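Local coordinates for protein 4-oxalocrotonase tautomerase isozyme (Methylibium petroleiphilum, PDB 4FDX) that belongs to the tautomerase family of small beta-alpha-beta enzymes and assembles from six copies of one short chain, at residues 9-12 against 13-17; 54-57 against 58-61. All coordinates share one frame; numbering follows the deposited sequence.

Contact 1: residues 9-12 against 13-17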
ATOM      1  N   GLU B   9       8.787  12.409  -7.538  1.00 19.20           N
ATOM      2  CA  GLU B   9       8.442  13.001  -8.893  1.00 21.89           C
ATOM      3  C   GLU B   9       9.665  13.454  -9.612  1.00 24.69           C
ATOM      4  O   GLU B   9      10.680  13.777  -8.996  1.00 25.50           O
ATOM      5  CB  GLU B   9       7.521  14.222  -8.809  1.00 25.44           C
ATOM      6  CG  GLU B   9       6.072  13.908  -8.490  1.00 33.79           C
ATOM      7  CD  GLU B   9       5.168  15.105  -8.454  1.00 39.51           C
ATOM      8  OE1 GLU B   9       5.671  16.239  -8.452  1.00 32.49           O
ATOM      9  OE2 GLU B   9       3.924  14.894  -8.432  1.00 42.68           O
ATOM     10  N   GLY B  10       9.536  13.491 -10.945  1.00 30.20           N
ATOM     11  CA  GLY B  10      10.563  14.182 -11.729  1.00 31.05           C
ATOM     12  C   GLY B  10      11.455  13.346 -12.595  1.00 31.86           C
ATOM     13  O   GLY B  10      12.121  13.917 -13.454  1.00 30.37           O
ATOM     14  N   ARG B  11      11.472  12.017 -12.409  1.00 27.94           N
ATOM     15  CA  ARG B  11      12.307  11.090 -13.261  1.00 26.13           C
ATOM     16  C   ARG B  11      11.832  10.947 -14.679  1.00 25.48           C
ATOM     17  O   ARG B  11      10.630  11.033 -14.960  1.00 26.26           O
ATOM     18  CB  ARG B  11      12.346   9.719 -12.645  1.00 30.43           C
ATOM     19  CG  ARG B  11      12.832   9.924 -11.259  1.00 33.48           C
ATOM     20  CD  ARG B  11      13.642   8.767 -10.948  1.00 32.20           C
ATOM     21  NE  ARG B  11      14.294   8.912  -9.656  1.00 31.82           N
ATOM     22  CZ  ARG B  11      15.611   8.974  -9.506  1.00 34.44           C
ATOM     23  NH1 ARG B  11      16.433   8.992 -10.577  1.00 36.86           N
ATOM     24  NH2 ARG B  11      16.110   9.053  -8.278  1.00 32.61           N
ATOM     25  N   THR B  12      12.793  10.718 -15.568  1.00 23.15           N
ATOM     26  CA  THR B  12      12.444  10.669 -16.996  1.00 25.74           C
ATOM     27  C   THR B  12      11.850   9.257 -17.269  1.00 22.68           C
ATOM     28  O   THR B  12      12.123   8.282 -16.506  1.00 22.89           O
ATOM     29  CB  THR B  12      13.564  11.273 -17.953  1.00 34.09           C
ATOM     30  OG1 THR B  12      14.834  10.877 -17.450  1.00 47.65           O
ATOM     31  CG2 THR B  12      13.613  13.055 -18.122  1.00 25.28           C
ATOM     32  N   VAL B  13      10.957   9.188 -18.222  1.00 21.49           N
ATOM     33  CA  VAL B  13      10.310   7.971 -18.643  1.00 22.43           C
ATOM     34  C   VAL B  13      11.352   6.893 -18.879  1.00 21.59           C
ATOM     35  O   VAL B  13      11.108   5.733 -18.526  1.00 20.64           O
ATOM     36  CB  VAL B  13       9.445   8.221 -19.932  1.00 24.11           C
ATOM     37  CG1 VAL B  13       9.194   6.923 -20.661  1.00 25.03           C
ATOM     38  CG2 VAL B  13       8.099   8.769 -19.505  1.00 29.02           C
ATOM     39  N   GLU B  14      12.463   7.233 -19.539  1.00 20.92           N
ATOM     40  CA  GLU B  14      13.519   6.213 -19.781  1.00 23.94           C
ATOM     41  C   GLU B  14      14.032   5.578 -18.524  1.00 21.77           C
ATOM     42  O   GLU B  14      14.206   4.352 -18.510  1.00 23.16           O
ATOM     43  CB  GLU B  14      14.748   6.786 -20.479  1.00 27.42           C
ATOM     44  CG  GLU B  14      14.586   6.946 -21.964  1.00 34.47           C
ATOM     45  CD  GLU B  14      13.926   8.272 -22.363  1.00 37.08           C
ATOM     46  OE1 GLU B  14      13.613   9.125 -21.486  1.00 31.49           O
ATOM     47  OE2 GLU B  14      13.668   8.406 -23.580  1.00 38.31           O
ATOM     48  N   GLN B  15      14.248   6.355 -17.472  1.00 20.45           N
ATOM     49  CA  GLN B  15      14.775   5.792 -16.235  1.00 19.85           C
ATOM     50  C   GLN B  15      13.731   4.888 -15.599  1.00 17.95           C
ATOM     51  O   GLN B  15      14.042   3.804 -15.122  1.00 19.26           O
ATOM     52  CB  GLN B  15      15.068   6.916 -15.224  1.00 23.12           C
ATOM     53  CG  GLN B  15      16.405   7.526 -15.374  1.00 30.23           C
ATOM     54  CD  GLN B  15      16.576   8.702 -14.433  1.00 37.20           C
ATOM     55  OE1 GLN B  15      15.743   9.636 -14.421  1.00 43.43           O
ATOM     56  NE2 GLN B  15      17.634   8.654 -13.621  1.00 33.95           N
ATOM     57  N   LYS B  16      12.476   5.318 -15.611  1.00 20.83           N
ATOM     58  CA  LYS B  16      11.359   4.473 -15.068  1.00 18.35           C
ATOM     59  C   LYS B  16      11.324   3.162 -15.871  1.00 17.79           C
ATOM     60  O   LYS B  16      11.137   2.074 -15.300  1.00 17.26           O
ATOM     61  CB  LYS B  16      10.017   5.237 -15.161  1.00 17.89           C
ATOM     62  CG  LYS B  16       9.908   6.417 -14.172  1.00 23.50           C
ATOM     63  CD  LYS B  16       8.721   7.230 -14.656  1.00 24.22           C
ATOM     64  CE  LYS B  16       8.412   8.411 -13.790  1.00 23.54           C
ATOM     65  NZ  LYS B  16       7.161   9.019 -14.290  1.00 21.20           N
ATOM     66  N   ARG B  17      11.417   3.225 -17.211  1.00 17.47           N
ATOM     67  CA  ARG B  17      11.353   2.007 -18.049  1.00 15.29           C
ATOM     68  C   ARG B  17      12.559   1.109 -17.746  1.00 15.00           C
ATOM     69  O   ARG B  17      12.393  -0.131 -17.617  1.00 15.85           O
ATOM     70  CB  ARG B  17      11.375   2.394 -19.525  1.00 18.08           C
ATOM     71  CG  ARG B  17       9.997   2.943 -20.007  1.00 20.36           C
ATOM     72  CD  ARG B  17      10.110   3.130 -21.519  1.00 20.99           C
ATOM     73  NE  ARG B  17       9.005   3.964 -21.940  1.00 27.82           N
ATOM     74  CZ  ARG B  17       9.092   4.752 -23.040  1.00 35.05           C
ATOM     75  NH1 ARG B  17      10.225   4.754 -23.783  1.00 30.77           N
ATOM     76  NH2 ARG B  17       8.081   5.573 -23.384  1.00 31.05           N
TER
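Thr-12 and Gln-15 meet at the start of helix 13-31, where the last loop residue occupies the N-cap position. The firm part is backbone: Lys-16 N donates to Thr-12 O at 3.1 Å, nearly straight at 168° and in the carbonyl plane, closing the first helical turn. Alongside that oxygen runs the extended side chain of Lys-16, whose CE comes to 3.6 Å from Arg-11 O. Its NZ continues to a salt bridge with Glu-44 and a hydrogen bond to His-49 of the third subunit, which fixes the ammonium end of this side chain.

Gln-15, with CG beside its own backbone N (chi1 -86°), reaches back, and OE1 accepts two weak bonds, from Thr-12 N at 3.3 Å and Thr-12 OG1 at 3.4 Å. Its NE2 lies at the edge of the Arg-11 guanidinium, planes 62° apart; Arg-11 NH1 bonds Leu-31 O of the second subunit. The loose, solvent side is Thr-12 and Glu-14, whose OE1 stays 4.1 Å from Thr-12 CB. The chemistry implies half a capping box: Gln-15 makes the return bonds weakly, the forward bond from Gln-15 N to Thr-12 OG1 is missing, and Arg-11 and Lys-16 each bond another subunit, Lys-16 also Glu-44.

Contact 2: residues 54-57 against 58-61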
ATOM      1  N   GLY B  54      10.667  14.212   9.742  1.00 15.78           N
ATOM      2  CA  GLY B  54       9.622  15.192   9.950  1.00 17.42           C
ATOM      3  C   GLY B  54       9.706  16.430   9.052  1.00 16.93           C
ATOM      4  O   GLY B  54       8.950  17.334   9.278  1.00 21.19           O
ATOM      5  N   GLN B  55      10.571  16.414   8.039  1.00 16.51           N
ATOM      6  CA  GLN B  55      10.696  17.508   7.037  1.00 19.26           C
ATOM      7  C   GLN B  55      10.425  16.903   5.687  1.00 17.68           C
ATOM      8  O   GLN B  55      11.031  15.851   5.341  1.00 17.16           O
ATOM      9  CB  GLN B  55      12.161  18.014   6.926  1.00 22.32           C
ATOM     10  CG  GLN B  55      12.888  18.354   8.198  1.00 34.08           C
ATOM     11  CD  GLN B  55      12.264  19.557   8.852  1.00 42.64           C
ATOM     12  OE1 GLN B  55      11.228  19.425   9.529  1.00 53.22           O
ATOM     13  NE2 GLN B  55      12.827  20.751   8.602  1.00 49.39           N
ATOM     14  N   THR B  56       9.596  17.609   4.915  1.00 16.64           N
ATOM     15  CA  THR B  56       9.337  17.155   3.557  1.00 17.03           C
ATOM     16  C   THR B  56      10.450  17.440   2.620  1.00 23.89           C
ATOM     17  O   THR B  56      11.240  18.350   2.913  1.00 27.17           O
ATOM     18  CB  THR B  56       8.081  17.773   2.937  1.00 16.82           C
ATOM     19  OG1 THR B  56       8.296  19.189   2.728  1.00 19.01           O
ATOM     20  CG2 THR B  56       6.865  17.490   3.777  1.00 21.39           C
ATOM     21  N   ALA B  57      10.515  16.605   1.557  1.00 22.40           N
ATOM     22  CA  ALA B  57      11.623  16.662   0.555  1.00 19.92           C
ATOM     23  C   ALA B  57      11.632  18.111  -0.006  1.00 23.47           C
ATOM     24  O   ALA B  57      12.696  18.682  -0.245  1.00 25.22           O
ATOM     25  CB  ALA B  57      11.370  15.675  -0.600  1.00 20.25           C
ATOM     26  N   ALA B  58      10.455  18.700  -0.159  1.00 20.70           N
ATOM     27  CA  ALA B  58      10.346  20.141  -0.572  1.00 22.62           C
ATOM     28  C   ALA B  58      11.129  21.002   0.438  1.00 25.74           C
ATOM     29  O   ALA B  58      11.916  21.824   0.027  1.00 30.52           O
ATOM     30  CB  ALA B  58       8.903  20.616  -0.676  1.00 21.75           C
ATOM     31  N   MET B  59      10.898  20.834   1.717  1.00 25.19           N
ATOM     32  CA  MET B  59      11.518  21.754   2.675  1.00 25.70           C
ATOM     33  C   MET B  59      12.996  21.456   2.706  1.00 25.77           C
ATOM     34  O   MET B  59      13.812  22.390   2.978  1.00 32.10           O
ATOM     35  CB  MET B  59      10.994  21.573   4.116  1.00 26.36           C
ATOM     36  CG  MET B  59       9.481  21.827   4.304  1.00 25.53           C
ATOM     37  SD  MET B  59       8.752  20.864   5.749  1.00 29.86           S
ATOM     38  CE  MET B  59       9.742  21.462   7.145  1.00 28.97           C
ATOM     39  N   ARG B  60      13.353  20.192   2.512  1.00 24.67           N
ATOM     40  CA  ARG B  60      14.792  19.815   2.616  1.00 31.42           C
ATOM     41  C   ARG B  60      15.597  20.456   1.428  1.00 34.03           C
ATOM     42  O   ARG B  60      16.722  20.948   1.619  1.00 37.24           O
ATOM     43  CB  ARG B  60      14.976  18.289   2.761  1.00 30.68           C
ATOM     44  CG  ARG B  60      14.878  17.747   4.199  1.00 44.61           C
ATOM     45  CD  ARG B  60      14.767  16.205   4.319  1.00 56.31           C
ATOM     46  NE  ARG B  60      14.102  15.534   3.169  1.00 64.29           N
ATOM     47  CZ  ARG B  60      14.643  14.548   2.427  1.00 66.08           C
ATOM     48  NH1 ARG B  60      15.865  14.073   2.739  1.00 69.12           N
ATOM     49  NH2 ARG B  60      13.962  14.004   1.390  1.00 43.97           N
ATOM     50  N   GLN B  61      14.974  20.483   0.242  1.00 35.59           N
ATOM     51  CA  GLN B  61      15.517  21.129  -0.975  1.00 40.42           C
ATOM     52  C   GLN B  61      15.608  22.630  -0.800  1.00 43.41           C
ATOM     53  O   GLN B  61      16.618  23.252  -1.182  1.00 37.84           O
ATOM     54  CB  GLN B  61      14.588  20.876  -2.181  1.00 45.55           C
ATOM     55  CG  GLN B  61      14.752  19.505  -2.796  1.00 48.13           C
ATOM     56  CD  GLN B  61      13.752  19.227  -3.906  1.00 50.90           C
ATOM     57  OE1 GLN B  61      12.781  19.988  -4.147  1.00 49.63           O
ATOM     58  NE2 GLN B  61      13.974  18.120  -4.586  1.00 44.61           N
TER
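Met-59 folds back over Thr-56, and the two form a capping box at the start of helix 57-63. Its backbone N donates to Thr-56 OG1 at 3.2 Å and 154°; a chi1 of 68° sets that hydroxyl between the backbone N and the carbonyl carbon of Thr-56. Along the methionine side chain, CB rests 3.4 Å from Thr-56 O, and CG passes 3.3 Å from Thr-56 OG1. SD then takes the place that a carboxylate or amide oxygen often fills in such a box, accepting a weak bond from Thr-56 N at 3.5 Å. A bend at chi3 of Met-59 (59°) carries Met-59 CE to 3.6 Å from Gln-55 CD, the two side chains crossing at about a right angle.

The first turn is closed by Arg-60 N to Thr-56 O, 2.8 Å and in the carbonyl plane, and by Gln-61 N to Ala-57 O. Arg-60 CG lies 3.9 Å from Gln-55 CB, and the bend at chi3 brings the guanidinium edge beside Ala-57 CA, while NE is buried without a polar partner. The junction joins strand 55-56, paired antiparallel with 50-52, to helix 57-63; Ala-57 and Ala-58 lie against Val-47, and Met-59 packs on Arg-17 of the fourth subunit.

Overall arrangement
Both contacts mark the place where a helix begins, with a threonine at the N-cap, yet they differ in burial. Contact 1 is a surface site about 9 Å from the chain's centre and leads from strand 2-8 into the long helix 13-31; contact 2, about 19 Å out, is partly buried and leads from strand 55-56 into the short helix 57-63. Their centres lie about 21 Å apart, with nearest atoms about 7 Å apart and no touch. Contact 1 has weak side-chain amide bonds without a hydroxyl cap; contact 2 has a true hydroxyl cap, with a weak sulfur bond and nonpolar packing. Arg-17 and Met-59 pack on each other between subunits, so the assembly brings together two helix starts that stay separate within one chain.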